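Local coordinates for Two-component system sensor histidine kinase (PDB 3OTT), which probably senses saccharides through its extracellular part, the portion described here, and passes the signal on as a membrane-bound histidine kinase and transcription regulator, at residues B[314-318]-B[346-352]; B[343-347]-B[358-362]; B[325-331]-B[600-605]; B[332-338]-B[396-400]. Numbering follows the deposited sequence.

Contact 1 of 4, residues B[314-318]-B[346-352]; sequences ISQIT and IRFTDPA. With TBR (hexatantalum dodecabromide), chain D.
Residues 315-318 make one weakly bonded helical turn, with phi/psi of -71/-18 at Q316, though T318 (phi 73°) departs from helical angles; residues 346-348 are extended strand, and 349-352 loop back so that the CA of A352 lies 6.8 Å from the CA of I317. The other end is looser, with the CA atoms of T318 and I346 8.5 Å apart. I317 (m, m) fills the hollow between strand and loop: its CG2 stands 4.1 Å from the centroid of the F348 ring, over the face, in a CH-pi contact, and its CD1 lies 3.6 Å from P351 O. This joins the linker leaving the outermost strand of the beta-propeller's closing blade to the third strand of the next blade. I346, branched and apolar, also meets I314 (CD1 to I314 CG2, 3.7 Å). Q316, extended (t, t), donates NE2 to A352 O at 3.2 Å. Both residues border the heavy-atom cluster TBR: BR2 is 3.6 Å from Q316 NE2, and BR6 is 3.5 Å from A352 O.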
# COMPACT_ATOMS: atom_id res chain seq x y z
N ILE B 314 -3.09 4.49 9.14
CA ILE B 314 -3.39 3.06 9.35
C ILE B 314 -2.39 2.17 8.70
O ILE B 314 -2.19 1.09 9.17
CB ILE B 314 -4.71 2.49 8.67
CG1 ILE B 314 -5.66 3.53 8.19
CG2 ILE B 314 -5.46 1.51 9.58
CD1 ILE B 314 -6.98 2.83 7.75
N SER B 315 -1.86 2.59 7.56
CA SER B 315 -0.91 1.78 6.84
C SER B 315 0.30 1.48 7.71
O SER B 315 1.01 0.55 7.44
CB SER B 315 -0.45 2.45 5.53
OG SER B 315 0.08 3.75 5.76
N GLN B 316 0.54 2.30 8.73
CA GLN B 316 1.65 2.07 9.65
C GLN B 316 1.36 0.85 10.55
O GLN B 316 2.27 0.28 11.11
CB GLN B 316 1.98 3.34 10.47
CG GLN B 316 3.29 3.24 11.34
CD GLN B 316 3.54 4.45 12.21
OE1 GLN B 316 3.47 5.60 11.76
NE2 GLN B 316 3.84 4.21 13.47
N ILE B 317 0.10 0.45 10.64
CA ILE B 317 -0.35 -0.69 11.46
C ILE B 317 -0.30 -2.20 11.01
O ILE B 317 0.56 -2.89 11.51
CB ILE B 317 -1.70 -0.36 12.14
CG1 ILE B 317 -1.58 0.88 13.03
CG2 ILE B 317 -2.26 -1.55 12.90
CD1 ILE B 317 -0.47 0.87 14.17
N THR B 318 -1.09 -2.82 10.13
CA THR B 318 -1.47 -2.67 8.71
C THR B 318 -0.43 -3.04 7.63
O THR B 318 -0.36 -4.21 7.27
CB THR B 318 -2.58 -1.65 8.36
OG1 THR B 318 -3.84 -2.18 8.82
CG2 THR B 318 -2.72 -1.46 6.92
N ILE B 346 -9.90 -3.77 13.28
CA ILE B 346 -8.51 -4.12 13.28
C ILE B 346 -8.05 -4.43 14.71
O ILE B 346 -8.23 -3.58 15.61
CB ILE B 346 -7.66 -3.00 12.68
CG1 ILE B 346 -8.22 -2.58 11.31
CG2 ILE B 346 -6.17 -3.42 12.57
CD1 ILE B 346 -7.61 -1.28 10.80
N ARG B 347 -7.49 -5.65 14.88
CA ARG B 347 -6.81 -6.06 16.10
C ARG B 347 -5.29 -5.97 15.96
O ARG B 347 -4.71 -6.49 14.99
CB ARG B 347 -7.07 -7.53 16.40
CG ARG B 347 -6.89 -7.92 17.82
CD ARG B 347 -6.93 -9.42 17.91
NE ARG B 347 -5.60 -9.97 17.66
CZ ARG B 347 -5.24 -11.22 17.92
NH1 ARG B 347 -6.12 -12.07 18.43
NH2 ARG B 347 -3.99 -11.61 17.69
N PHE B 348 -4.63 -5.38 16.96
CA PHE B 348 -3.19 -5.20 16.88
C PHE B 348 -2.65 -4.96 18.28
O PHE B 348 -3.42 -4.66 19.19
CB PHE B 348 -2.85 -4.06 15.87
CG PHE B 348 -3.32 -2.69 16.28
CD1 PHE B 348 -4.66 -2.32 16.13
CD2 PHE B 348 -2.41 -1.76 16.81
CE1 PHE B 348 -5.11 -1.00 16.52
CE2 PHE B 348 -2.84 -0.47 17.20
CZ PHE B 348 -4.22 -0.10 17.08
N THR B 349 -1.36 -5.12 18.50
CA THR B 349 -0.80 -5.03 19.84
C THR B 349 0.09 -3.81 20.13
O THR B 349 0.30 -3.44 21.30
CB THR B 349 0.02 -6.27 20.20
OG1 THR B 349 1.12 -6.36 19.28
CG2 THR B 349 -0.85 -7.55 20.12
N ASP B 350 0.65 -3.18 19.13
CA ASP B 350 1.37 -1.95 19.48
C ASP B 350 0.99 -0.77 18.58
O ASP B 350 0.95 -0.93 17.37
CB ASP B 350 2.91 -2.15 19.58
CG ASP B 350 3.60 -2.06 18.21
OD1 ASP B 350 4.38 -1.07 18.03
OD2 ASP B 350 3.38 -2.96 17.33
N PRO B 351 0.68 0.38 19.19
CA PRO B 351 0.25 1.59 18.52
C PRO B 351 1.24 2.11 17.48
O PRO B 351 0.90 2.98 16.68
CB PRO B 351 0.11 2.60 19.67
CG PRO B 351 1.09 2.02 20.74
CD PRO B 351 0.71 0.58 20.65
N ALA B 352 2.47 1.60 17.46
CA ALA B 352 3.42 2.01 16.42
C ALA B 352 3.56 0.96 15.28
O ALA B 352 4.28 1.19 14.27
CB ALA B 352 4.77 2.43 17.04
TA1 TBR D . 8.98 5.53 11.59
TA2 TBR D . 11.19 6.09 13.11
TA3 TBR D . 9.02 4.64 14.26
TA4 TBR D . 11.50 3.39 13.73
TA5 TBR D . 9.25 2.83 12.17
TA6 TBR D . 11.34 4.31 11.07
BR1 TBR D . 9.72 7.99 11.97
BR2 TBR D . 6.99 5.99 13.20
BR3 TBR D . 7.37 3.76 10.62
BR4 TBR D . 9.91 5.40 9.18
BR5 TBR D . 10.02 6.83 15.30
BR6 TBR D . 7.49 2.55 14.10
BR7 TBR D . 10.65 0.95 13.31
BR8 TBR D . 13.31 2.83 11.96
BR9 TBR D . 13.11 5.22 14.66
BRA TBR D . 10.32 3.26 16.07
BRB TBR D . 10.47 2.10 9.99
BRC TBR D . 12.89 6.40 11.21

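Contact 2 of 4, residues B[343-347]-B[358-362]; sequences NGLIR and AIWYR
Strands 344-347 and 359-361 form an antiparallel beta hairpin, the third and outermost strands of a four-stranded propeller blade; their axes approach to 4.6 Å at 160°. At the start of 343-347, N343 offers its carbonyl O to W360 NE1 (3.0 Å), so the indole is tied to the backbone beside the strand; N343 ND2 bonds to G323 O. G344 takes phi/psi 92/-168, and a CB there would clash with Y361 O, which only glycine avoids. L345 and Y361 are a hydrogen-bonded pair, CA atoms 5.1 Å apart: L345 N donates to Y361 O at 2.9 Å and Y361 N to L345 O at 2.8 Å. Their side chains share a face with R347 and I359, the face on which L345 touches I375 and I378 of the next blade and Y361 OH bonds to Y397 OH. I346 and W360 follow as a non-hydrogen-bonded pair, CA to CA 4.4 Å, on the other face. I346 (m, t) lays its CG1 3.5 Å from the centroid of the five-membered ring of W360 (t), almost on the ring normal, a CH-pi contact suited to a flat indole. R347 pairs with I359 through R347 N to I359 O (2.8 Å) and I359 N to R347 O (2.7 Å); its long side chain runs alongside, its guanidinium covered on one face by I359 CD1, 3.8 Å from R347 NH2.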
# COMPACT_ATOMS: atom_id res chain seq x y z
N ASN B 343 -15.06 0.59 7.87
CA ASN B 343 -14.53 -0.45 7.01
C ASN B 343 -13.94 -1.62 7.78
O ASN B 343 -12.80 -2.03 7.49
CB ASN B 343 -13.43 0.11 6.07
CG ASN B 343 -13.09 -0.87 4.89
OD1 ASN B 343 -13.92 -1.72 4.49
ND2 ASN B 343 -11.87 -0.75 4.35
N GLY B 344 -14.68 -2.15 8.76
CA GLY B 344 -14.20 -3.33 9.49
C GLY B 344 -13.40 -3.05 10.77
O GLY B 344 -13.33 -1.90 11.27
N LEU B 345 -12.76 -4.08 11.31
CA LEU B 345 -12.22 -4.00 12.66
C LEU B 345 -10.80 -4.55 12.71
O LEU B 345 -10.55 -5.69 12.33
CB LEU B 345 -13.14 -4.80 13.62
CG LEU B 345 -12.79 -4.98 15.10
CD1 LEU B 345 -12.86 -3.70 15.92
CD2 LEU B 345 -13.68 -6.08 15.78
N ILE B 346 -9.90 -3.77 13.28
CA ILE B 346 -8.51 -4.12 13.28
C ILE B 346 -8.05 -4.43 14.71
O ILE B 346 -8.23 -3.58 15.61
CB ILE B 346 -7.66 -3.00 12.68
CG1 ILE B 346 -8.22 -2.58 11.31
CG2 ILE B 346 -6.17 -3.42 12.57
CD1 ILE B 346 -7.61 -1.28 10.80
N ARG B 347 -7.49 -5.65 14.88
CA ARG B 347 -6.81 -6.06 16.10
C ARG B 347 -5.29 -5.97 15.96
O ARG B 347 -4.71 -6.49 14.99
CB ARG B 347 -7.07 -7.53 16.40
CG ARG B 347 -6.89 -7.92 17.82
CD ARG B 347 -6.93 -9.42 17.91
NE ARG B 347 -5.60 -9.97 17.66
CZ ARG B 347 -5.24 -11.22 17.92
NH1 ARG B 347 -6.12 -12.07 18.43
NH2 ARG B 347 -3.99 -11.61 17.69
N ALA B 358 -1.09 -7.09 12.83
CA ALA B 358 -2.47 -6.61 12.76
C ALA B 358 -3.32 -7.69 12.13
O ALA B 358 -2.89 -8.38 11.20
CB ALA B 358 -2.53 -5.36 11.94
N ILE B 359 -4.53 -7.85 12.63
CA ILE B 359 -5.51 -8.65 11.91
C ILE B 359 -6.72 -7.77 11.60
O ILE B 359 -7.24 -7.07 12.49
CB ILE B 359 -5.93 -9.86 12.74
CG1 ILE B 359 -4.71 -10.74 13.01
CG2 ILE B 359 -7.01 -10.67 12.05
CD1 ILE B 359 -5.01 -11.77 14.08
N TRP B 360 -7.20 -7.82 10.36
CA TRP B 360 -8.20 -6.90 9.94
C TRP B 360 -9.41 -7.71 9.50
O TRP B 360 -9.34 -8.38 8.45
CB TRP B 360 -7.70 -6.05 8.77
CG TRP B 360 -8.58 -4.85 8.46
CD1 TRP B 360 -9.92 -4.70 8.75
CD2 TRP B 360 -8.16 -3.64 7.82
NE1 TRP B 360 -10.35 -3.46 8.33
CE2 TRP B 360 -9.28 -2.79 7.76
CE3 TRP B 360 -6.92 -3.20 7.29
CZ2 TRP B 360 -9.22 -1.52 7.19
CZ3 TRP B 360 -6.85 -1.94 6.71
CH2 TRP B 360 -7.99 -1.10 6.67
N TYR B 361 -10.47 -7.65 10.33
CA TYR B 361 -11.72 -8.41 10.14
C TYR B 361 -12.67 -7.60 9.27
O TYR B 361 -12.96 -6.40 9.58
CB TYR B 361 -12.40 -8.71 11.46
CG TYR B 361 -11.63 -9.67 12.29
CD1 TYR B 361 -10.62 -9.21 13.18
CD2 TYR B 361 -11.86 -11.05 12.20
CE1 TYR B 361 -9.84 -10.12 13.94
CE2 TYR B 361 -11.08 -11.98 12.99
CZ TYR B 361 -10.07 -11.48 13.84
OH TYR B 361 -9.29 -12.31 14.59
N ARG B 362 -13.08 -8.18 8.15
CA ARG B 362 -14.11 -7.52 7.36
C ARG B 362 -14.91 -8.43 6.53
O ARG B 362 -14.54 -9.60 6.35
CB ARG B 362 -13.60 -6.39 6.49
CG ARG B 362 -12.70 -6.79 5.50
CD ARG B 362 -11.37 -6.25 5.93
NE ARG B 362 -10.88 -5.11 5.16
CZ ARG B 362 -9.71 -5.15 4.53
NH1 ARG B 362 -8.98 -6.27 4.60
NH2 ARG B 362 -9.25 -4.11 3.85

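Contact 3 of 4, residues B[325-331]-B[600-605]; sequences QFYSLFR and TSLLFD
L329 (m, t) lies over strand 601-605, its CB 3.7 Å from L603 CB and its CG 3.2 Å from S601 OG. Strands 326-331 and 601-605 run nearly parallel, 12° between their directions and 5.9 Å between axes at closest, but they splay apart: CA to CA is 4.8 Å for Y327 and S601, 5.9 Å for L329 and L603, and 7.7 Å for R331 and D605. They are the innermost strands of neighbouring blades around the axis of a seven-bladed beta-propeller, and side chains make the junction, with no backbone hydrogen bonds between them. Each carries a classic beta bulge where they come nearest: Y327 and S328 face G340, while T600 and S601 bulge against strand 610-615. Here T600 (p) suits its place because its small hydroxyl can both give and take: OG1 donates to F326 O at 2.8 Å and accepts from Q325 NE2 at 3.1 Å. Y327 brings CE1 to 3.7 Å from T600 CB, and its OH bonds to Q127 of the second subunit. Where the strands diverge, extended R331 (t, t, t) spans the gap, NH1 reaching D605 OD2 in a 3.0 Å salt bridge; its NE bonds to G335 O.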
# COMPACT_ATOMS: atom_id res chain seq x y z
N GLN B 325 -12.68 4.63 8.53
CA GLN B 325 -13.03 5.74 9.42
C GLN B 325 -13.36 5.17 10.82
O GLN B 325 -14.31 4.40 10.99
CB GLN B 325 -14.24 6.49 8.88
CG GLN B 325 -14.68 7.68 9.79
CD GLN B 325 -13.84 8.90 9.52
OE1 GLN B 325 -13.48 9.16 8.37
NE2 GLN B 325 -13.53 9.66 10.58
N PHE B 326 -12.60 5.58 11.83
CA PHE B 326 -12.68 4.95 13.14
C PHE B 326 -13.76 5.51 14.02
O PHE B 326 -13.77 6.73 14.28
CB PHE B 326 -11.31 5.02 13.87
CG PHE B 326 -10.23 4.21 13.19
CD1 PHE B 326 -9.16 4.83 12.60
CD2 PHE B 326 -10.29 2.82 13.16
CE1 PHE B 326 -8.18 4.08 11.98
CE2 PHE B 326 -9.30 2.06 12.52
CZ PHE B 326 -8.26 2.68 11.95
N TYR B 327 -14.70 4.63 14.42
CA TYR B 327 -15.82 4.99 15.29
C TYR B 327 -15.77 4.38 16.70
O TYR B 327 -16.43 4.88 17.63
CB TYR B 327 -17.20 4.73 14.62
CG TYR B 327 -17.42 5.58 13.36
CD1 TYR B 327 -17.59 6.98 13.43
CD2 TYR B 327 -17.46 5.00 12.11
CE1 TYR B 327 -17.81 7.77 12.26
CE2 TYR B 327 -17.66 5.77 10.93
CZ TYR B 327 -17.86 7.15 11.03
OH TYR B 327 -18.05 7.88 9.86
N SER B 328 -15.00 3.33 16.86
CA SER B 328 -14.83 2.65 18.16
C SER B 328 -13.38 2.25 18.31
O SER B 328 -12.80 1.56 17.44
CB SER B 328 -15.67 1.41 18.26
OG SER B 328 -17.00 1.69 17.93
N LEU B 329 -12.81 2.73 19.41
CA LEU B 329 -11.49 2.36 19.85
C LEU B 329 -11.68 1.71 21.22
O LEU B 329 -12.55 2.13 22.03
CB LEU B 329 -10.63 3.59 19.97
CG LEU B 329 -10.68 4.55 18.76
CD1 LEU B 329 -10.00 5.85 19.12
CD2 LEU B 329 -10.06 3.93 17.49
N PHE B 330 -10.93 0.63 21.44
CA PHE B 330 -11.00 -0.15 22.64
C PHE B 330 -9.72 -0.93 22.80
O PHE B 330 -9.11 -1.37 21.84
CB PHE B 330 -12.21 -1.09 22.58
CG PHE B 330 -12.53 -1.73 23.92
CD1 PHE B 330 -13.25 -1.02 24.89
CD2 PHE B 330 -12.11 -3.06 24.20
CE1 PHE B 330 -13.55 -1.63 26.15
CE2 PHE B 330 -12.38 -3.67 25.44
CZ PHE B 330 -13.08 -2.96 26.42
N ARG B 331 -9.26 -1.06 24.02
CA ARG B 331 -8.13 -1.95 24.32
C ARG B 331 -8.63 -2.96 25.37
O ARG B 331 -9.16 -2.57 26.41
CB ARG B 331 -6.96 -1.13 24.88
CG ARG B 331 -5.64 -1.87 24.86
CD ARG B 331 -4.64 -1.30 25.78
NE ARG B 331 -3.35 -1.92 25.55
CZ ARG B 331 -2.31 -1.74 26.36
NH1 ARG B 331 -2.47 -0.98 27.44
NH2 ARG B 331 -1.13 -2.31 26.12
N THR B 600 -13.70 11.18 15.18
CA THR B 600 -15.03 10.62 15.35
C THR B 600 -15.00 9.50 16.39
O THR B 600 -15.99 8.82 16.63
CB THR B 600 -15.52 10.06 14.04
OG1 THR B 600 -14.44 9.30 13.52
CG2 THR B 600 -15.90 11.17 13.04
N SER B 601 -13.87 9.38 17.08
CA SER B 601 -13.69 8.32 18.08
C SER B 601 -12.69 8.75 19.14
O SER B 601 -11.70 9.39 18.82
CB SER B 601 -13.09 7.10 17.34
OG SER B 601 -13.43 6.02 18.15
N LEU B 602 -12.90 8.40 20.40
CA LEU B 602 -11.90 8.73 21.46
C LEU B 602 -11.67 7.56 22.47
O LEU B 602 -12.62 6.84 22.80
CB LEU B 602 -12.29 10.01 22.24
CG LEU B 602 -12.44 11.40 21.56
CD1 LEU B 602 -13.30 12.37 22.41
CD2 LEU B 602 -11.08 12.09 21.20
N LEU B 603 -10.44 7.36 22.95
CA LEU B 603 -10.16 6.33 23.95
C LEU B 603 -9.05 6.78 24.89
O LEU B 603 -7.91 7.09 24.46
CB LEU B 603 -9.73 5.01 23.28
CG LEU B 603 -9.27 3.82 24.20
CD1 LEU B 603 -10.43 3.22 25.02
CD2 LEU B 603 -8.59 2.69 23.45
N PHE B 604 -9.37 6.80 26.18
CA PHE B 604 -8.37 6.99 27.21
C PHE B 604 -7.80 5.65 27.66
O PHE B 604 -8.55 4.80 28.11
CB PHE B 604 -9.02 7.65 28.41
CG PHE B 604 -8.07 7.89 29.55
CD1 PHE B 604 -6.80 8.40 29.34
CD2 PHE B 604 -8.47 7.62 30.87
CE1 PHE B 604 -5.89 8.62 30.43
CE2 PHE B 604 -7.57 7.83 31.96
CZ PHE B 604 -6.28 8.31 31.72
N ASP B 605 -6.48 5.47 27.53
CA ASP B 605 -5.78 4.29 28.10
C ASP B 605 -5.07 4.67 29.41
O ASP B 605 -4.03 5.34 29.38
CB ASP B 605 -4.75 3.69 27.13
CG ASP B 605 -4.19 2.29 27.63
OD1 ASP B 605 -4.86 1.54 28.41
OD2 ASP B 605 -3.08 1.92 27.18

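Contact 4 of 4, residues B[332-338]-B[396-400]; sequences DSKGFYW and RYDYA
The ring of Y399 (m) is a knob that fills a hollow made by D332, K334, F336 and W338. The hollow's shape comes from a type I beta turn, D332 to G335, closed by G335 N to D332 O (2.8 Å); the phi of 96° at G335 would jam a CB against the preceding carbonyl O, so glycine suits the place. The backbones stay apart, with the CA atoms of K334 and Y399 at 10.1 Å and those of W338 and Y397 at 11.5 Å. K334 lies across one face of the Y399 ring, its CE 3.6 Å and its NZ 4.0 Å from the centroid, giving CH-pi and cation-pi contacts, while F336 CD2 comes within 3.9 Å of Y399 CE1. Beside this, W338 (m) pushes its edge against the face of Y397 (t) in a T-shaped stack, centroids 4.9 Å apart and planes at 79°; Y397 OH bonds to Y361. The turn between the first and second strands of one blade thus fits against the third strand's end in the next. Buried D332 (p) accepts from Y399 OH (OD2, a very short 2.4 Å), W338 NE1 (OD2, 3.1 Å) and F336 N (OD1, 2.9 Å), so neutral donors meet its charge and bind turn, strand and neighbouring blade together.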
# COMPACT_ATOMS: atom_id res chain seq x y z
N ASP B 332 -8.48 -4.26 25.11
CA ASP B 332 -9.04 -5.24 26.01
C ASP B 332 -8.16 -5.57 27.22
O ASP B 332 -7.01 -5.15 27.31
CB ASP B 332 -9.52 -6.50 25.27
CG ASP B 332 -8.42 -7.30 24.72
OD1 ASP B 332 -7.25 -7.14 25.15
OD2 ASP B 332 -8.72 -8.13 23.83
N SER B 333 -8.75 -6.32 28.15
CA SER B 333 -8.06 -6.79 29.34
C SER B 333 -6.77 -7.58 29.00
O SER B 333 -5.83 -7.43 29.71
CB SER B 333 -9.02 -7.53 30.29
OG SER B 333 -9.45 -8.76 29.70
N LYS B 334 -6.70 -8.34 27.89
CA LYS B 334 -5.42 -8.93 27.44
C LYS B 334 -4.40 -7.95 26.72
O LYS B 334 -3.29 -8.36 26.38
CB LYS B 334 -5.61 -10.14 26.54
CG LYS B 334 -6.53 -11.27 27.01
CD LYS B 334 -7.24 -11.91 25.77
CE LYS B 334 -7.83 -13.29 26.06
NZ LYS B 334 -8.98 -13.21 27.02
N GLY B 335 -4.77 -6.69 26.49
CA GLY B 335 -3.87 -5.72 25.92
C GLY B 335 -3.97 -5.53 24.41
O GLY B 335 -3.28 -4.67 23.85
N PHE B 336 -4.87 -6.27 23.77
CA PHE B 336 -5.09 -6.09 22.33
C PHE B 336 -5.79 -4.76 22.11
O PHE B 336 -6.72 -4.42 22.83
CB PHE B 336 -5.92 -7.21 21.71
CG PHE B 336 -5.21 -8.56 21.63
CD1 PHE B 336 -4.25 -8.80 20.64
CD2 PHE B 336 -5.50 -9.59 22.54
CE1 PHE B 336 -3.58 -10.07 20.56
CE2 PHE B 336 -4.86 -10.86 22.47
CZ PHE B 336 -3.90 -11.09 21.48
N TYR B 337 -5.38 -4.03 21.08
CA TYR B 337 -6.14 -2.86 20.69
C TYR B 337 -7.14 -3.29 19.65
O TYR B 337 -6.84 -4.17 18.87
CB TYR B 337 -5.21 -1.80 20.09
CG TYR B 337 -4.22 -1.27 21.08
CD1 TYR B 337 -3.01 -1.91 21.33
CD2 TYR B 337 -4.50 -0.08 21.77
CE1 TYR B 337 -2.09 -1.36 22.27
CE2 TYR B 337 -3.63 0.44 22.66
CZ TYR B 337 -2.43 -0.18 22.92
OH TYR B 337 -1.61 0.43 23.84
N TRP B 338 -8.32 -2.67 19.67
CA TRP B 338 -9.38 -2.97 18.74
C TRP B 338 -9.94 -1.64 18.25
O TRP B 338 -10.68 -0.96 18.98
CB TRP B 338 -10.50 -3.73 19.42
CG TRP B 338 -10.17 -5.12 19.87
CD1 TRP B 338 -9.78 -5.53 21.12
CD2 TRP B 338 -10.29 -6.30 19.08
NE1 TRP B 338 -9.61 -6.89 21.15
CE2 TRP B 338 -9.91 -7.39 19.90
CE3 TRP B 338 -10.64 -6.54 17.75
CZ2 TRP B 338 -9.96 -8.71 19.45
CZ3 TRP B 338 -10.64 -7.81 17.30
CH2 TRP B 338 -10.33 -8.89 18.15
N ARG B 396 -19.43 -12.25 19.10
CA ARG B 396 -18.55 -12.51 20.20
C ARG B 396 -17.21 -13.03 19.68
O ARG B 396 -17.20 -13.90 18.82
CB ARG B 396 -19.18 -13.56 21.12
CG ARG B 396 -18.27 -14.06 22.26
CD ARG B 396 -18.99 -14.98 23.31
NE ARG B 396 -19.28 -16.31 22.77
CZ ARG B 396 -18.36 -17.25 22.54
NH1 ARG B 396 -17.08 -17.04 22.82
NH2 ARG B 396 -18.71 -18.41 22.01
N TYR B 397 -16.09 -12.54 20.21
CA TYR B 397 -14.80 -13.05 19.75
C TYR B 397 -14.42 -14.34 20.42
O TYR B 397 -14.57 -14.46 21.63
CB TYR B 397 -13.68 -12.07 20.03
CG TYR B 397 -12.40 -12.29 19.24
CD1 TYR B 397 -12.41 -12.32 17.81
CD2 TYR B 397 -11.16 -12.39 19.90
CE1 TYR B 397 -11.25 -12.44 17.10
CE2 TYR B 397 -10.00 -12.52 19.20
CZ TYR B 397 -10.03 -12.56 17.80
OH TYR B 397 -8.84 -12.70 17.09
N ASP B 398 -13.89 -15.27 19.64
CA ASP B 398 -13.18 -16.42 20.16
C ASP B 398 -11.65 -16.22 20.02
O ASP B 398 -11.08 -16.48 18.97
CB ASP B 398 -13.63 -17.66 19.41
CG ASP B 398 -13.18 -18.95 20.07
OD1 ASP B 398 -11.99 -19.03 20.53
OD2 ASP B 398 -14.02 -19.88 20.10
N TYR B 399 -11.00 -15.74 21.06
CA TYR B 399 -9.53 -15.67 21.12
C TYR B 399 -8.75 -16.91 20.67
O TYR B 399 -7.65 -16.78 20.17
CB TYR B 399 -9.12 -15.33 22.55
CG TYR B 399 -9.46 -13.90 22.89
CD1 TYR B 399 -8.61 -12.84 22.47
CD2 TYR B 399 -10.63 -13.59 23.59
CE1 TYR B 399 -8.93 -11.50 22.76
CE2 TYR B 399 -10.96 -12.23 23.90
CZ TYR B 399 -10.09 -11.22 23.47
OH TYR B 399 -10.38 -9.93 23.75
N ALA B 400 -9.26 -18.10 20.90
CA ALA B 400 -8.47 -19.30 20.55
C ALA B 400 -8.49 -19.55 19.06
O ALA B 400 -7.47 -19.92 18.51
CB ALA B 400 -8.94 -20.52 21.30

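Overall arrangement
All four contacts centre on one blade, strands 326-331, 337-341, 344-348 and 359-361, of the second of two seven-bladed propellers. Contact 2 lies within that blade, and the others join it to its surroundings: contact 1 to the linker before it, contact 3 to the closing blade, contact 4 to the following one. Their centres are about 10 to 15 Å apart, contacts 1 and 2 the nearest, sharing I346 and R347. Along the chain, contact 2 falls within the span of contact 4, and contact 4 within that of contact 3, whose segments are 269 residues apart. Sequence-distant contact 3 thus helps close the ring, in a domain that probably serves saccharide sensing.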